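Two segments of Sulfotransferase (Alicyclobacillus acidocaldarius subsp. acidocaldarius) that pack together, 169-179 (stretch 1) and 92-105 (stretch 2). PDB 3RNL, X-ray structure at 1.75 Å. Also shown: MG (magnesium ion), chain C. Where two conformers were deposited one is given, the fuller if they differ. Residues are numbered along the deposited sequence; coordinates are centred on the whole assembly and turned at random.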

ATOM      1  N   ALA A 169      -3.360   7.488 -11.103  1.00 11.24           N
ATOM      2  CA  ALA A 169      -2.044   8.033 -11.461  1.00 11.65           C
ATOM      3  C   ALA A 169      -0.908   7.322 -10.726  1.00 11.62           C
ATOM      4  O   ALA A 169       0.210   7.220 -11.243  1.00 10.23           O
ATOM      5  CB  ALA A 169      -1.987   9.544 -11.188  1.00 12.62           C
ATOM      6  N   GLN A 170      -1.184   6.865  -9.507  1.00 11.00           N
ATOM      7  CA  GLN A 170      -0.170   6.187  -8.702  1.00  7.51           C
ATOM      8  C   GLN A 170       0.180   4.849  -9.328  1.00 10.05           C
ATOM      9  O   GLN A 170       1.349   4.485  -9.438  1.00 10.54           O
ATOM     10  CB  GLN A 170      -0.695   5.948  -7.278  1.00  8.15           C
ATOM     11  CG  GLN A 170      -1.125   7.253  -6.587  1.00 11.04           C
ATOM     12  CD  GLN A 170      -1.769   6.991  -5.223  1.00 16.90           C
ATOM     13  OE1 GLN A 170      -1.287   6.169  -4.461  1.00 23.67           O
ATOM     14  NE2 GLN A 170      -2.845   7.710  -4.914  1.00 18.60           N
ATOM     15  N   VAL A 171      -0.847   4.101  -9.711  1.00  7.66           N
ATOM     16  CA  VAL A 171      -0.623   2.812 -10.365  1.00  7.92           C
ATOM     17  C   VAL A 171       0.032   3.008 -11.741  1.00  8.23           C
ATOM     18  O   VAL A 171       0.966   2.262 -12.116  1.00 10.23           O
ATOM     19  CB  VAL A 171      -1.949   2.048 -10.491  1.00  9.09           C
ATOM     20  CG1 VAL A 171      -1.768   0.782 -11.326  1.00 11.53           C
ATOM     21  CG2 VAL A 171      -2.496   1.711  -9.081  1.00  9.10           C
ATOM     22  N   LYS A 172      -0.416   4.021 -12.483  1.00  8.33           N
ATOM     23  CA  LYS A 172       0.190   4.273 -13.797  1.00  9.15           C
ATOM     24  C   LYS A 172       1.699   4.476 -13.674  1.00 10.56           C
ATOM     25  O   LYS A 172       2.469   4.000 -14.502  1.00 10.24           O
ATOM     26  CB  LYS A 172      -0.430   5.494 -14.479  1.00 10.84           C
ATOM     27  CG  LYS A 172       0.207   5.776 -15.854  1.00 12.39           C
ATOM     28  CD  LYS A 172      -0.446   6.958 -16.547  1.00 16.66           C
ATOM     29  CE  LYS A 172       0.077   7.132 -17.988  1.00 18.10           C
ATOM     30  NZ  LYS A 172       1.460   7.724 -18.044  1.00 16.32           N
ATOM     31  N   ARG A 173       2.127   5.203 -12.650  1.00  9.70           N
ATOM     32  CA  ARG A 173       3.566   5.451 -12.488  1.00  8.40           C
ATOM     33  C   ARG A 173       4.337   4.131 -12.345  1.00 12.14           C
ATOM     34  O   ARG A 173       5.400   3.962 -12.940  1.00  9.73           O
ATOM     35  CB  ARG A 173       3.824   6.384 -11.288  1.00 10.96           C
ATOM     36  CG  ARG A 173       5.296   6.761 -11.053  1.00 10.81           C
ATOM     37  CD  ARG A 173       5.942   7.524 -12.223  1.00  9.51           C
ATOM     38  NE  ARG A 173       5.135   8.627 -12.764  1.00 12.10           N
ATOM     39  CZ  ARG A 173       5.101   9.858 -12.264  1.00 15.77           C
ATOM     40  NH1 ARG A 173       4.351  10.798 -12.854  1.00 14.52           N
ATOM     41  NH2 ARG A 173       5.807  10.154 -11.169  1.00 12.83           N
ATOM     42  N   TYR A 174       3.807   3.184 -11.567  1.00  8.71           N
ATOM     43  CA  TYR A 174       4.464   1.874 -11.446  1.00  9.07           C
ATOM     44  C   TYR A 174       4.422   1.077 -12.741  1.00 10.22           C
ATOM     45  O   TYR A 174       5.415   0.429 -13.107  1.00  9.10           O
ATOM     46  CB  TYR A 174       3.887   1.045 -10.293  1.00  8.92           C
ATOM     47  CG  TYR A 174       4.526   1.429  -8.978  1.00  7.81           C
ATOM     48  CD1 TYR A 174       5.661   0.756  -8.514  1.00 10.12           C
ATOM     49  CD2 TYR A 174       4.041   2.503  -8.232  1.00 11.16           C
ATOM     50  CE1 TYR A 174       6.271   1.118  -7.308  1.00  8.64           C
ATOM     51  CE2 TYR A 174       4.645   2.871  -7.019  1.00  7.18           C
ATOM     52  CZ  TYR A 174       5.763   2.184  -6.574  1.00 11.51           C
ATOM     53  OH  TYR A 174       6.370   2.560  -5.386  1.00 12.00           O
ATOM     54  N   LEU A 175       3.283   1.093 -13.428  1.00  8.11           N
ATOM     55  CA  LEU A 175       3.206   0.381 -14.712  1.00 10.58           C
ATOM     56  C   LEU A 175       4.158   0.987 -15.729  1.00 11.10           C
ATOM     57  O   LEU A 175       4.787   0.258 -16.525  1.00 11.77           O
ATOM     58  CB  LEU A 175       1.784   0.392 -15.265  1.00  9.35           C
ATOM     59  CG  LEU A 175       0.787  -0.409 -14.414  1.00  9.13           C
ATOM     60  CD1 LEU A 175      -0.639  -0.134 -14.855  1.00 12.86           C
ATOM     61  CD2 LEU A 175       1.099  -1.883 -14.538  1.00 14.27           C
ATOM     62  N   ASP A 176       4.263   2.314 -15.735  1.00  9.99           N
ATOM     63  CA  ASP A 176       5.189   2.961 -16.664  1.00 11.01           C
ATOM     64  C   ASP A 176       6.631   2.571 -16.343  1.00 11.90           C
ATOM     65  O   ASP A 176       7.417   2.239 -17.222  1.00 10.30           O
ATOM     66  CB  ASP A 176       5.087   4.489 -16.590  1.00 10.12           C
ATOM     67  CG  ASP A 176       3.805   5.025 -17.196  1.00 15.85           C
ATOM     68  OD1 ASP A 176       3.113   4.274 -17.933  1.00 16.90           O
ATOM     69  OD2 ASP A 176       3.501   6.216 -16.954  1.00 17.65           O
ATOM     70  N   VAL A 177       7.003   2.638 -15.081  1.00  8.53           N
ATOM     71  CA  VAL A 177       8.413   2.401 -14.730  1.00  8.57           C
ATOM     72  C   VAL A 177       8.817   0.923 -14.862  1.00 10.74           C
ATOM     73  O   VAL A 177       9.872   0.594 -15.445  1.00  9.00           O
ATOM     74  CB  VAL A 177       8.699   2.910 -13.291  1.00  9.44           C
ATOM     75  CG1 VAL A 177      10.084   2.461 -12.811  1.00  9.82           C
ATOM     76  CG2 VAL A 177       8.575   4.440 -13.238  1.00 10.40           C
ATOM     77  N   PHE A 178       8.019   0.040 -14.261  1.00 10.23           N
ATOM     78  CA  PHE A 178       8.373  -1.377 -14.228  1.00  9.86           C
ATOM     79  C   PHE A 178       7.835  -2.227 -15.368  1.00 14.83           C
ATOM     80  O   PHE A 178       8.412  -3.269 -15.679  1.00 13.16           O
ATOM     81  CB  PHE A 178       7.940  -1.980 -12.877  1.00  8.52           C
ATOM     82  CG  PHE A 178       8.817  -1.552 -11.748  1.00 11.34           C
ATOM     83  CD1 PHE A 178      10.013  -2.207 -11.524  1.00 12.77           C
ATOM     84  CD2 PHE A 178       8.489  -0.453 -10.957  1.00  9.98           C
ATOM     85  CE1 PHE A 178      10.866  -1.804 -10.490  1.00 12.31           C
ATOM     86  CE2 PHE A 178       9.342  -0.043  -9.931  1.00 11.63           C
ATOM     87  CZ  PHE A 178      10.537  -0.720  -9.706  1.00 11.59           C
ATOM     88  N   GLY A 179       6.815  -1.741 -16.062  1.00 13.32           N
ATOM     89  CA  GLY A 179       6.172  -2.546 -17.092  1.00 15.83           C
ATOM     90  C   GLY A 179       5.153  -3.514 -16.511  1.00 15.49           C
ATOM     91  O   GLY A 179       5.256  -3.930 -15.365  1.00 13.00           O
TER
HETATM   92 MG    MG C 312       7.700   2.294 -19.533  1.00 47.03          MG
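Stretch 2, residues 92-105: FYLFYPGTAQRMYD

Stretch 2 comes to the helix of residues 169-178 in two parts. Its first residues form no regular helix, although 93-95 have helical phi and psi; a type I turn from Tyr96 to Thr99 then leads into a helix that runs from Thr99 through Asp105 and onward. At the turn, Thr99 OG1 donates a hydrogen bond to Tyr96 O (2.8 Å). The two helices run nearly parallel, crossing at -24° with axes 9.2 Å apart at closest approach. The register follows that direction: Gln170 lies nearest Leu94, Tyr174 nearest Ala100, Val177 nearest Gln101 and Phe178 nearest Tyr104. Together the stretches bury 732 Å².

Tyr174 has the largest covered area. Its CA-to-CB bond points sideways, but the long ring reaches back to stretch 2, and its hydroxyl meets a backbone acceptor: Tyr174 OH donates to Tyr93 O at 2.8 Å. Such a side chain suits a buried site because the ring packs against apolar groups while its polar tip is satisfied. Ala100 CB lies over one ring face, 3.6 Å from the centroid of the Tyr174 ring and 10° off its normal, a CH-pi contact. The selenium of Met103, a selenomethionine, lies at the ring edge, with Met103 SE 3.8 Å from Tyr174 CE1.

Leu94, next in covered area, fills the space beside this ring. Leu94 CD1 approaches Tyr174 CD2 at 3.9 Å and Val171 CG2 at 4.3 Å, so this one methyl fills the gap between the Tyr174 ring and Val171, a place that suits a flexible apolar side chain. Its backbone also takes part: Leu94 O is 3.4 Å from Gln170 CB, and water 1 donates to both Leu94 O and Gln170 O, joining the two main chains. Gln170 points its CA-to-CB bond toward stretch 2 and lays its long chain along Leu94 and Phe95, with Gln170 OE1 3.3 Å from Phe95 CA; its aliphatic part can pack while its amide nitrogen is satisfied elsewhere in the structure.

Farther along, Ala100 is the knob in a hole made by Arg173, Tyr174, Val177 and Phe178. Its single methyl is compact enough to let the backbones come close, with the CA atoms of Ala100 and Tyr174 5.7 Å apart. Val177 points toward stretch 2 and packs its CG1 3.4 Å from Tyr104 CB. Phe178 extends the apolar surface, its CZ 3.8 Å from Met103 CB, and the edge of the Tyr104 ring faces the Phe178 ring, with centroids 5.6 Å apart. At the exposed margin, Arg173 NH2 makes a weak hydrogen bond to Pro97 O at 3.0 Å, its long side chain spanning from the helix to the turn.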

ATOM      1  N   PHE A  92       2.957   3.539   1.781  1.00  8.22           N
ATOM      2  CA  PHE A  92       2.916   4.766   0.999  1.00  9.14           C
ATOM      3  C   PHE A  92       3.900   4.790  -0.183  1.00  7.79           C
ATOM      4  O   PHE A  92       4.061   5.804  -0.850  1.00  9.47           O
ATOM      5  CB  PHE A  92       3.008   6.013   1.892  1.00  8.56           C
ATOM      6  CG  PHE A  92       1.873   6.108   2.878  1.00 11.80           C
ATOM      7  CD1 PHE A  92       0.576   6.332   2.434  1.00 10.18           C
ATOM      8  CD2 PHE A  92       2.093   5.948   4.237  1.00 19.36           C
ATOM      9  CE1 PHE A  92      -0.490   6.416   3.351  1.00 13.57           C
ATOM     10  CE2 PHE A  92       1.037   6.027   5.145  1.00 22.57           C
ATOM     11  CZ  PHE A  92      -0.256   6.258   4.694  1.00 15.49           C
ATOM     12  N   TYR A  93       4.580   3.673  -0.414  1.00  8.60           N
ATOM     13  CA  TYR A  93       5.379   3.551  -1.636  1.00  7.35           C
ATOM     14  C   TYR A  93       4.534   3.858  -2.883  1.00 10.06           C
ATOM     15  O   TYR A  93       5.014   4.461  -3.837  1.00 12.45           O
ATOM     16  CB  TYR A  93       5.940   2.135  -1.731  1.00  9.41           C
ATOM     17  CG  TYR A  93       7.229   1.873  -0.978  1.00  9.33           C
ATOM     18  CD1 TYR A  93       8.052   2.910  -0.558  1.00  9.20           C
ATOM     19  CD2 TYR A  93       7.649   0.568  -0.743  1.00 11.12           C
ATOM     20  CE1 TYR A  93       9.254   2.659   0.100  1.00  7.91           C
ATOM     21  CE2 TYR A  93       8.847   0.303  -0.086  1.00 10.51           C
ATOM     22  CZ  TYR A  93       9.644   1.354   0.319  1.00 10.77           C
ATOM     23  OH  TYR A  93      10.823   1.092   0.960  1.00 11.99           O
ATOM     24  N   LEU A  94       3.272   3.448  -2.873  1.00  8.09           N
ATOM     25  CA  LEU A  94       2.400   3.667  -4.035  1.00  9.17           C
ATOM     26  C   LEU A  94       2.098   5.161  -4.198  1.00 11.25           C
ATOM     27  O   LEU A  94       2.034   5.708  -5.310  1.00 10.35           O
ATOM     28  CB  LEU A  94       1.099   2.878  -3.830  1.00  7.69           C
ATOM     29  CG  LEU A  94       0.087   3.029  -4.978  1.00  8.69           C
ATOM     30  CD1 LEU A  94       0.659   2.500  -6.319  1.00 12.35           C
ATOM     31  CD2 LEU A  94      -1.233   2.318  -4.637  1.00 10.54           C
ATOM     32  N   PHE A  95       1.958   5.836  -3.065  1.00  9.27           N
ATOM     33  CA  PHE A  95       1.503   7.222  -3.044  1.00  9.65           C
ATOM     34  C   PHE A  95       2.583   8.237  -3.429  1.00 11.78           C
ATOM     35  O   PHE A  95       2.307   9.186  -4.168  1.00 12.97           O
ATOM     36  CB  PHE A  95       0.962   7.553  -1.645  1.00  9.04           C
ATOM     37  CG  PHE A  95       0.584   9.009  -1.465  1.00 13.12           C
ATOM     38  CD1 PHE A  95      -0.575   9.512  -2.035  1.00 13.58           C
ATOM     39  CD2 PHE A  95       1.390   9.867  -0.725  1.00 14.99           C
ATOM     40  CE1 PHE A  95      -0.935  10.852  -1.866  1.00 15.47           C
ATOM     41  CE2 PHE A  95       1.045  11.209  -0.561  1.00 20.06           C
ATOM     42  CZ  PHE A  95      -0.115  11.698  -1.134  1.00 15.84           C
ATOM     43  N   TYR A  96       3.802   8.058  -2.935  1.00 10.17           N
ATOM     44  CA  TYR A  96       4.851   9.059  -3.180  1.00  9.30           C
ATOM     45  C   TYR A  96       5.399   8.888  -4.598  1.00 10.04           C
ATOM     46  O   TYR A  96       5.834   7.800  -4.976  1.00 12.15           O
ATOM     47  CB  TYR A  96       5.955   8.948  -2.123  1.00 10.60           C
ATOM     48  CG  TYR A  96       5.519   9.571  -0.811  1.00  9.44           C
ATOM     49  CD1 TYR A  96       5.302  10.947  -0.719  1.00 12.03           C
ATOM     50  CD2 TYR A  96       5.285   8.793   0.311  1.00 12.15           C
ATOM     51  CE1 TYR A  96       4.881  11.527   0.475  1.00 15.57           C
ATOM     52  CE2 TYR A  96       4.875   9.367   1.513  1.00 13.24           C
ATOM     53  CZ  TYR A  96       4.676  10.731   1.583  1.00 15.61           C
ATOM     54  OH  TYR A  96       4.255  11.315   2.768  1.00 16.42           O
ATOM     55  N   PRO A  97       5.330   9.959  -5.399  1.00 11.00           N
ATOM     56  CA  PRO A  97       5.415   9.841  -6.863  1.00 12.53           C
ATOM     57  C   PRO A  97       6.791   9.504  -7.422  1.00 11.93           C
ATOM     58  O   PRO A  97       6.857   9.078  -8.570  1.00 13.05           O
ATOM     59  CB  PRO A  97       4.937  11.213  -7.355  1.00 14.05           C
ATOM     60  CG  PRO A  97       5.329  12.134  -6.252  1.00 14.50           C
ATOM     61  CD  PRO A  97       5.096  11.350  -4.975  1.00 13.30           C
ATOM     62  N   GLY A  98       7.857   9.691  -6.649  1.00 10.17           N
ATOM     63  CA  GLY A  98       9.186   9.394  -7.150  1.00 14.18           C
ATOM     64  C   GLY A  98       9.675   8.007  -6.768  1.00 11.30           C
ATOM     65  O   GLY A  98      10.772   7.585  -7.170  1.00 10.99           O
ATOM     66  N   THR A  99       8.849   7.281  -6.019  1.00  7.94           N
ATOM     67  CA  THR A  99       9.269   6.012  -5.430  1.00  8.54           C
ATOM     68  C   THR A  99       9.608   4.948  -6.470  1.00  9.06           C
ATOM     69  O   THR A  99      10.666   4.308  -6.392  1.00  8.45           O
ATOM     70  CB  THR A  99       8.186   5.474  -4.462  1.00  9.66           C
ATOM     71  OG1 THR A  99       7.848   6.507  -3.517  1.00 11.11           O
ATOM     72  CG2 THR A  99       8.698   4.248  -3.704  1.00  9.72           C
ATOM     73  N   ALA A 100       8.708   4.752  -7.432  1.00  7.72           N
ATOM     74  CA  ALA A 100       8.893   3.699  -8.426  1.00  8.85           C
ATOM     75  C   ALA A 100      10.235   3.862  -9.130  1.00 11.85           C
ATOM     76  O   ALA A 100      10.963   2.893  -9.297  1.00  7.90           O
ATOM     77  CB  ALA A 100       7.753   3.713  -9.459  1.00  6.62           C
ATOM     78  N   GLN A 101      10.547   5.083  -9.551  1.00  8.93           N
ATOM     79  CA  GLN A 101      11.788   5.313 -10.299  1.00  9.80           C
ATOM     80  C   GLN A 101      13.041   5.072  -9.439  1.00 11.21           C
ATOM     81  O   GLN A 101      14.051   4.537  -9.920  1.00 10.03           O
ATOM     82  CB  GLN A 101      11.806   6.711 -10.949  1.00  8.03           C
ATOM     83  CG  GLN A 101      13.040   6.929 -11.864  1.00  8.19           C
ATOM     84  CD  GLN A 101      13.004   6.042 -13.105  1.00 10.85           C
ATOM     85  OE1 GLN A 101      12.067   6.105 -13.893  1.00 13.92           O
ATOM     86  NE2 GLN A 101      14.027   5.204 -13.275  1.00 12.74           N
ATOM     87  N   ARG A 102      12.995   5.445  -8.157  1.00  9.45           N
ATOM     88  CA  ARG A 102      14.137   5.162  -7.271  1.00  8.89           C
ATOM     89  C   ARG A 102      14.341   3.668  -7.074  1.00 10.16           C
ATOM     90  O   ARG A 102      15.483   3.177  -7.032  1.00 12.41           O
ATOM     91  CB  ARG A 102      13.960   5.805  -5.887  1.00 13.46           C
ATOM     92  CG  ARG A 102      13.910   7.303  -5.930  1.00 17.62           C
ATOM     93  CD  ARG A 102      13.759   7.958  -4.527  1.00 14.32           C
ATOM     94  NE  ARG A 102      13.336   9.320  -4.790  1.00 16.67           N
ATOM     95  CZ  ARG A 102      12.104   9.778  -4.596  1.00 14.95           C
ATOM     96  NH1 ARG A 102      11.169   9.016  -4.010  1.00 11.98           N
ATOM     97  NH2 ARG A 102      11.829  11.027  -4.937  1.00 17.50           N
HETATM   98  N   MSE A 103      13.243   2.933  -6.910  0.53 10.81           N
HETATM   99  CA  MSE A 103      13.331   1.474  -6.796  0.53  9.72           C
HETATM  100  C   MSE A 103      13.921   0.879  -8.053  0.53 10.66           C
HETATM  101  O   MSE A 103      14.774  -0.005  -7.999  0.53 12.74           O
HETATM  102  CB  MSE A 103      11.951   0.853  -6.594  0.53 12.43           C
HETATM  103  CG  MSE A 103      11.341   1.086  -5.237  0.53  7.39           C
HETATM  104 SE   MSE A 103       9.479   0.465  -5.302  0.53 19.53          SE
HETATM  105  CE  MSE A 103       9.168   0.334  -3.393  0.53 10.46           C
ATOM    106  N   TYR A 104      13.434   1.343  -9.198  1.00  9.35           N
ATOM    107  CA  TYR A 104      13.905   0.810 -10.471  1.00  9.42           C
ATOM    108  C   TYR A 104      15.390   1.078 -10.682  1.00 10.01           C
ATOM    109  O   TYR A 104      16.149   0.249 -11.242  1.00 10.55           O
ATOM    110  CB  TYR A 104      13.084   1.434 -11.613  1.00 10.78           C
ATOM    111  CG  TYR A 104      13.457   0.879 -12.968  1.00 10.11           C
ATOM    112  CD1 TYR A 104      12.809  -0.241 -13.483  1.00 12.20           C
ATOM    113  CD2 TYR A 104      14.472   1.471 -13.726  1.00 10.77           C
ATOM    114  CE1 TYR A 104      13.158  -0.756 -14.715  1.00 16.52           C
ATOM    115  CE2 TYR A 104      14.820   0.965 -14.950  1.00 13.31           C
ATOM    116  CZ  TYR A 104      14.163  -0.154 -15.438  1.00 17.64           C
ATOM    117  OH  TYR A 104      14.492  -0.655 -16.674  1.00 19.87           O
ATOM    118  N   ASP A 105      15.818   2.255 -10.261  1.00  9.14           N
ATOM    119  CA  ASP A 105      17.216   2.598 -10.423  1.00 13.17           C
ATOM    120  C   ASP A 105      18.103   1.669  -9.596  1.00 16.89           C
ATOM    121  O   ASP A 105      19.246   1.403  -9.970  1.00 14.34           O
ATOM    122  CB  ASP A 105      17.461   4.067 -10.062  1.00 12.87           C
ATOM    123  CG  ASP A 105      17.001   5.023 -11.163  1.00 14.82           C
ATOM    124  OD1 ASP A 105      16.781   4.572 -12.309  1.00 15.53           O
ATOM    125  OD2 ASP A 105      16.864   6.237 -10.892  1.00 16.45           O
TER
HETATM  126  O   HOH W   1       3.211   5.945  -7.757  1.00 10.02           O
HETATM  127  O   HOH W   2       5.876   2.691 -20.329  1.00 23.63           O
HETATM  128  O   HOH W   3       9.708   2.600 -18.655  0.48 16.61           O
HETATM  129  O   HOH W   4       7.760   4.829 -19.208  1.00 17.13           O
HETATM  130  O   HOH W   5       7.996  -0.127 -19.367  1.00 40.13           O